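Local coordinates for protein nitrate reductase (PDB 5YLY) that carries out the first step of nitrate assimilation, here through its FAD-binding cytochrome b5 reductase domain, which probably passes electrons from NADH toward nitrate, at residues G63-K75 and T135-Y147. Numbering follows the deposited sequence.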
loop_
_atom_site.group_PDB
_atom_site.type_symbol
_atom_site.label_atom_id
_atom_site.label_comp_id
_atom_site.label_asym_id
_atom_site.label_seq_id
_atom_site.Cartn_x
_atom_site.Cartn_y
_atom_site.Cartn_z
ATOM N N GLY A 63 -5.762 -15.312 -4.285
ATOM C CA GLY A 63 -5.166 -15.313 -5.619
ATOM C C GLY A 63 -4.673 -13.946 -6.036
ATOM O O GLY A 63 -4.876 -13.533 -7.184
ATOM N N LEU A 64 -4.035 -13.237 -5.098
ATOM C CA LEU A 64 -3.492 -11.903 -5.320
ATOM C C LEU A 64 -1.972 -12.000 -5.236
ATOM O O LEU A 64 -1.426 -12.070 -4.124
ATOM C CB LEU A 64 -4.020 -10.871 -4.271
ATOM C CG LEU A 64 -3.568 -9.404 -4.511
ATOM C CD1 LEU A 64 -4.102 -8.860 -5.870
ATOM C CD2 LEU A 64 -4.038 -8.487 -3.362
ATOM N N PRO A 65 -1.258 -11.975 -6.376
ATOM C CA PRO A 65 0.212 -12.019 -6.320
ATOM C C PRO A 65 0.790 -10.763 -5.667
ATOM O O PRO A 65 0.194 -9.685 -5.728
ATOM C CB PRO A 65 0.619 -12.099 -7.807
ATOM C CG PRO A 65 -0.590 -12.611 -8.524
ATOM C CD PRO A 65 -1.728 -11.931 -7.774
ATOM N N THR A 66 1.955 -10.917 -5.020
ATOM C CA THR A 66 2.627 -9.807 -4.336
ATOM C C THR A 66 3.020 -8.771 -5.374
ATOM O O THR A 66 3.686 -9.120 -6.332
ATOM C CB THR A 66 3.858 -10.305 -3.575
ATOM O OG1 THR A 66 3.475 -11.392 -2.729
ATOM C CG2 THR A 66 4.514 -9.186 -2.762
ATOM N N GLY A 67 2.629 -7.516 -5.136
ATOM C CA GLY A 67 2.878 -6.416 -6.070
ATOM C C GLY A 67 1.626 -5.987 -6.821
ATOM O O GLY A 67 1.597 -4.913 -7.436
ATOM N N LYS A 68 0.559 -6.806 -6.731
ATOM C CA LYS A 68 -0.713 -6.549 -7.388
ATOM C C LYS A 68 -1.820 -6.099 -6.406
ATOM O O LYS A 68 -1.714 -6.270 -5.180
ATOM C CB LYS A 68 -1.130 -7.753 -8.236
ATOM C CG LYS A 68 -0.007 -8.072 -9.256
ATOM C CD LYS A 68 -0.465 -8.865 -10.443
ATOM C CE LYS A 68 0.702 -9.131 -11.373
ATOM N NZ LYS A 68 0.256 -9.881 -12.568
ATOM N N HIS A 69 -2.883 -5.498 -6.966
ATOM C CA HIS A 69 -4.015 -4.990 -6.161
ATOM C C HIS A 69 -5.347 -5.417 -6.816
ATOM O O HIS A 69 -5.348 -6.182 -7.785
ATOM C CB HIS A 69 -3.907 -3.444 -6.052
ATOM C CG HIS A 69 -4.033 -2.709 -7.360
ATOM N ND1 HIS A 69 -2.919 -2.375 -8.116
ATOM C CD2 HIS A 69 -5.138 -2.198 -7.963
ATOM C CE1 HIS A 69 -3.381 -1.712 -9.171
ATOM N NE2 HIS A 69 -4.710 -1.572 -9.114
ATOM N N MET A 70 -6.471 -4.903 -6.301
ATOM C CA MET A 70 -7.803 -5.242 -6.811
ATOM C C MET A 70 -8.622 -3.987 -7.046
ATOM O O MET A 70 -8.341 -2.951 -6.444
ATOM C CB MET A 70 -8.556 -6.129 -5.791
ATOM C CG MET A 70 -8.741 -5.471 -4.443
ATOM S SD MET A 70 -9.457 -6.440 -3.062
ATOM C CE MET A 70 -8.818 -8.021 -3.404
ATOM N N LEU A 71 -9.654 -4.092 -7.872
ATOM C CA LEU A 71 -10.563 -2.976 -8.071
ATOM C C LEU A 71 -11.832 -3.367 -7.352
ATOM O O LEU A 71 -12.345 -4.482 -7.519
ATOM C CB LEU A 71 -10.834 -2.736 -9.580
ATOM C CG LEU A 71 -9.598 -2.437 -10.402
ATOM C CD1 LEU A 71 -9.973 -2.299 -11.891
ATOM C CD2 LEU A 71 -8.896 -1.184 -9.906
ATOM N N ILE A 72 -12.315 -2.486 -6.509
ATOM C CA ILE A 72 -13.528 -2.776 -5.758
ATOM C C ILE A 72 -14.591 -1.800 -6.206
ATOM O O ILE A 72 -14.301 -0.609 -6.339
ATOM C CB ILE A 72 -13.260 -2.668 -4.245
ATOM C CG1 ILE A 72 -12.186 -3.722 -3.828
ATOM C CG2 ILE A 72 -14.561 -2.830 -3.442
ATOM C CD1 ILE A 72 -11.630 -3.584 -2.545
ATOM N N ARG A 73 -15.800 -2.304 -6.434
ATOM C CA ARG A 73 -16.875 -1.431 -6.914
ATOM C C ARG A 73 -18.213 -1.737 -6.295
ATOM O O ARG A 73 -18.435 -2.844 -5.786
ATOM C CB ARG A 73 -16.976 -1.465 -8.454
ATOM C CG ARG A 73 -17.619 -2.706 -9.013
ATOM C CD ARG A 73 -17.644 -2.690 -10.536
ATOM N NE ARG A 73 -18.624 -3.650 -11.008
ATOM C CZ ARG A 73 -19.095 -3.683 -12.252
ATOM N NH1 ARG A 73 -20.020 -4.570 -12.592
ATOM N NH2 ARG A 73 -18.634 -2.838 -13.167
ATOM N N LYS A 74 -19.136 -0.762 -6.398
ATOM C CA LYS A 74 -20.500 -0.937 -5.953
ATOM C C LYS A 74 -21.416 -0.012 -6.732
ATOM O O LYS A 74 -21.066 1.145 -6.999
ATOM C CB LYS A 74 -20.677 -0.694 -4.435
ATOM C CG LYS A 74 -21.954 -1.360 -3.905
ATOM C CD LYS A 74 -22.140 -1.251 -2.409
ATOM C CE LYS A 74 -23.538 -1.678 -1.971
ATOM N NZ LYS A 74 -23.876 -3.085 -2.345
ATOM N N LYS A 75 -22.592 -0.537 -7.061
ATOM C CA LYS A 75 -23.662 0.214 -7.730
ATOM C C LYS A 75 -24.485 0.843 -6.603
ATOM O O LYS A 75 -24.990 0.125 -5.726
ATOM C CB LYS A 75 -24.559 -0.724 -8.557
ATOM C CG LYS A 75 -24.062 -1.152 -9.921
ATOM C CD LYS A 75 -23.496 -2.564 -9.892
ATOM C CE LYS A 75 -21.986 -2.544 -9.871
ATOM N NZ LYS A 75 -21.413 -3.558 -8.954
ATOM N N THR A 135 -22.747 -6.311 0.022
ATOM C CA THR A 135 -21.703 -6.814 -0.863
ATOM C C THR A 135 -21.060 -5.735 -1.712
ATOM O O THR A 135 -21.621 -4.658 -1.904
ATOM C CB THR A 135 -22.296 -7.893 -1.806
ATOM O OG1 THR A 135 -23.290 -7.271 -2.632
ATOM C CG2 THR A 135 -22.895 -9.082 -1.050
ATOM N N VAL A 136 -19.870 -6.049 -2.243
ATOM C CA VAL A 136 -19.150 -5.226 -3.211
ATOM C C VAL A 136 -18.722 -6.180 -4.319
ATOM O O VAL A 136 -18.759 -7.401 -4.138
ATOM C CB VAL A 136 -17.919 -4.475 -2.643
ATOM C CG1 VAL A 136 -18.309 -3.487 -1.543
ATOM C CG2 VAL A 136 -16.813 -5.458 -2.192
ATOM N N GLU A 137 -18.280 -5.636 -5.449
ATOM C CA GLU A 137 -17.763 -6.472 -6.527
ATOM C C GLU A 137 -16.294 -6.269 -6.607
ATOM O O GLU A 137 -15.814 -5.152 -6.433
ATOM C CB GLU A 137 -18.458 -6.179 -7.860
ATOM C CG GLU A 137 -19.829 -6.815 -7.913
ATOM C CD GLU A 137 -20.542 -6.684 -9.240
ATOM O OE1 GLU A 137 -20.221 -5.744 -10.001
ATOM O OE2 GLU A 137 -21.441 -7.514 -9.508
ATOM N N VAL A 138 -15.555 -7.368 -6.831
ATOM C CA VAL A 138 -14.095 -7.336 -6.837
ATOM C C VAL A 138 -13.525 -7.840 -8.147
ATOM O O VAL A 138 -13.838 -8.957 -8.554
ATOM C CB VAL A 138 -13.524 -8.143 -5.627
ATOM C CG1 VAL A 138 -12.018 -7.958 -5.515
ATOM C CG2 VAL A 138 -14.207 -7.728 -4.321
ATOM N N LYS A 139 -12.627 -7.053 -8.759
ATOM C CA LYS A 139 -11.945 -7.471 -9.990
ATOM C C LYS A 139 -10.433 -7.401 -9.807
ATOM O O LYS A 139 -9.884 -6.372 -9.405
ATOM C CB LYS A 139 -12.410 -6.641 -11.215
ATOM C CG LYS A 139 -11.713 -7.076 -12.517
ATOM C CD LYS A 139 -12.322 -6.465 -13.786
ATOM C CE LYS A 139 -13.466 -7.300 -14.301
ATOM N NZ LYS A 139 -13.879 -6.882 -15.670
ATOM N N GLY A 140 -9.761 -8.479 -10.150
ATOM C CA GLY A 140 -8.311 -8.518 -10.030
ATOM C C GLY A 140 -7.761 -9.871 -10.395
ATOM O O GLY A 140 -8.537 -10.761 -10.710
ATOM N N PRO A 141 -6.435 -10.079 -10.306
ATOM C CA PRO A 141 -5.416 -9.096 -9.891
ATOM C C PRO A 141 -5.121 -8.044 -10.937
ATOM O O PRO A 141 -5.272 -8.284 -12.139
ATOM C CB PRO A 141 -4.174 -9.958 -9.581
ATOM C CG PRO A 141 -4.531 -11.392 -9.934
ATOM C CD PRO A 141 -5.832 -11.369 -10.681
ATOM N N ILE A 142 -4.719 -6.874 -10.468
ATOM C CA ILE A 142 -4.356 -5.749 -11.310
ATOM C C ILE A 142 -2.914 -5.389 -11.031
ATOM O O ILE A 142 -2.516 -5.259 -9.870
ATOM C CB ILE A 142 -5.255 -4.494 -11.032
ATOM C CG1 ILE A 142 -6.776 -4.845 -10.914
ATOM C CG2 ILE A 142 -4.986 -3.391 -12.079
ATOM C CD1 ILE A 142 -7.501 -5.360 -12.201
ATOM N N GLY A 143 -2.169 -5.104 -12.097
ATOM C CA GLY A 143 -0.814 -4.630 -11.888
ATOM C C GLY A 143 0.200 -5.292 -12.768
ATOM O O GLY A 143 -0.013 -6.408 -13.227
ATOM N N HIS A 144 1.306 -4.598 -12.968
ATOM C CA HIS A 144 2.412 -4.964 -13.858
ATOM C C HIS A 144 3.635 -5.477 -13.086
ATOM O O HIS A 144 4.514 -6.105 -13.675
ATOM C CB HIS A 144 2.792 -3.715 -14.679
ATOM C CG HIS A 144 3.037 -2.516 -13.808
ATOM N ND1 HIS A 144 4.318 -2.187 -13.375
ATOM C CD2 HIS A 144 2.148 -1.667 -13.236
ATOM C CE1 HIS A 144 4.171 -1.139 -12.585
ATOM N NE2 HIS A 144 2.882 -0.788 -12.467
ATOM N N PHE A 145 3.729 -5.132 -11.800
ATOM C CA PHE A 145 4.842 -5.531 -10.946
ATOM C C PHE A 145 4.450 -6.774 -10.117
ATOM O O PHE A 145 3.402 -6.795 -9.453
ATOM C CB PHE A 145 5.271 -4.370 -10.027
ATOM C CG PHE A 145 6.365 -4.719 -9.045
ATOM C CD1 PHE A 145 7.702 -4.661 -9.418
ATOM C CD2 PHE A 145 6.059 -5.064 -7.731
ATOM C CE1 PHE A 145 8.712 -4.967 -8.497
ATOM C CE2 PHE A 145 7.069 -5.355 -6.810
ATOM C CZ PHE A 145 8.387 -5.334 -7.212
ATOM N N HIS A 146 5.326 -7.777 -10.129
ATOM C CA HIS A 146 5.087 -9.021 -9.412
ATOM C C HIS A 146 6.368 -9.459 -8.703
ATOM O O HIS A 146 7.339 -9.806 -9.358
ATOM C CB HIS A 146 4.623 -10.101 -10.420
ATOM C CG HIS A 146 4.301 -11.454 -9.852
ATOM N ND1 HIS A 146 4.140 -11.670 -8.491
ATOM C CD2 HIS A 146 4.018 -12.602 -10.507
ATOM C CE1 HIS A 146 3.819 -12.946 -8.365
ATOM N NE2 HIS A 146 3.727 -13.544 -9.548
ATOM N N TYR A 147 6.356 -9.461 -7.379
ATOM C CA TYR A 147 7.498 -9.959 -6.602
ATOM C C TYR A 147 7.113 -11.433 -6.442
ATOM O O TYR A 147 6.310 -11.774 -5.565
ATOM C CB TYR A 147 7.571 -9.223 -5.246
ATOM C CG TYR A 147 8.759 -9.650 -4.408
ATOM C CD1 TYR A 147 10.037 -9.155 -4.669
ATOM C CD2 TYR A 147 8.612 -10.567 -3.369
ATOM C CE1 TYR A 147 11.137 -9.554 -3.906
ATOM C CE2 TYR A 147 9.705 -10.972 -2.600
ATOM C CZ TYR A 147 10.965 -10.473 -2.883
ATOM O OH TYR A 147 12.027 -10.818 -2.096
HETATM O O HOH W 1 1.765 -3.865 -10.027
HETATM O O HOH W 2 -25.273 -4.986 -0.604
#
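E137 OE1 is gripped by three nitrogens. R73 NE lies 2.8 Å from E137 OE1; it and R73 NH1 meet that oxygen nearly along its C-O axis, in the guanidinium plane. K75 NZ reaches E137 OE1 from above the carboxylate plane at 2.7 Å. With CG between the backbone N and the carbonyl carbon (chi1 76°), the extended R73 chain carries NE across to the acid. Replacing E137 by an alanine removes the carboxylate, and R73 and K75 would probably be left without their shared anion and the guanidinium freer to turn. The backbones of R73 and E137 belong to strands 69-75 and 135-142, which pair antiparallel in the six-stranded beta barrel of the FAD-binding domain, as in ferredoxin reductase-like flavoproteins. R73 and E137, and L71 and K139, are hydrogen-bonded pairs. Toward H69 a beta bulge shifts the register by one residue, near the cis peptide before P141. I142 N still bonds H69 O at 2.8 Å. I142 CB sits over one face of the H69 ring, 3.8 Å from its centroid, a CH-pi contact. The same H69 side chain touches FAD. On the face of I72 and V138, I72 CG2 meets V136 CG2 at 3.7 Å; F102 and L104 of strand 101-107 pack against this face. Just before strand 69-75, a type II turn from P65 to K68 brings T66 O to Y147 N (2.9 Å). P65 CB lies over the H146 ring, 3.7 Å from its centroid. One water joins G67 O to F145 N. The chemistry thus divides along the strand pair: charges meet at the R73 end, whereas at the H69 end backbone bonds and a CH-pi contact from I142 are consistent with limiting the movement of a flavin-touching residue.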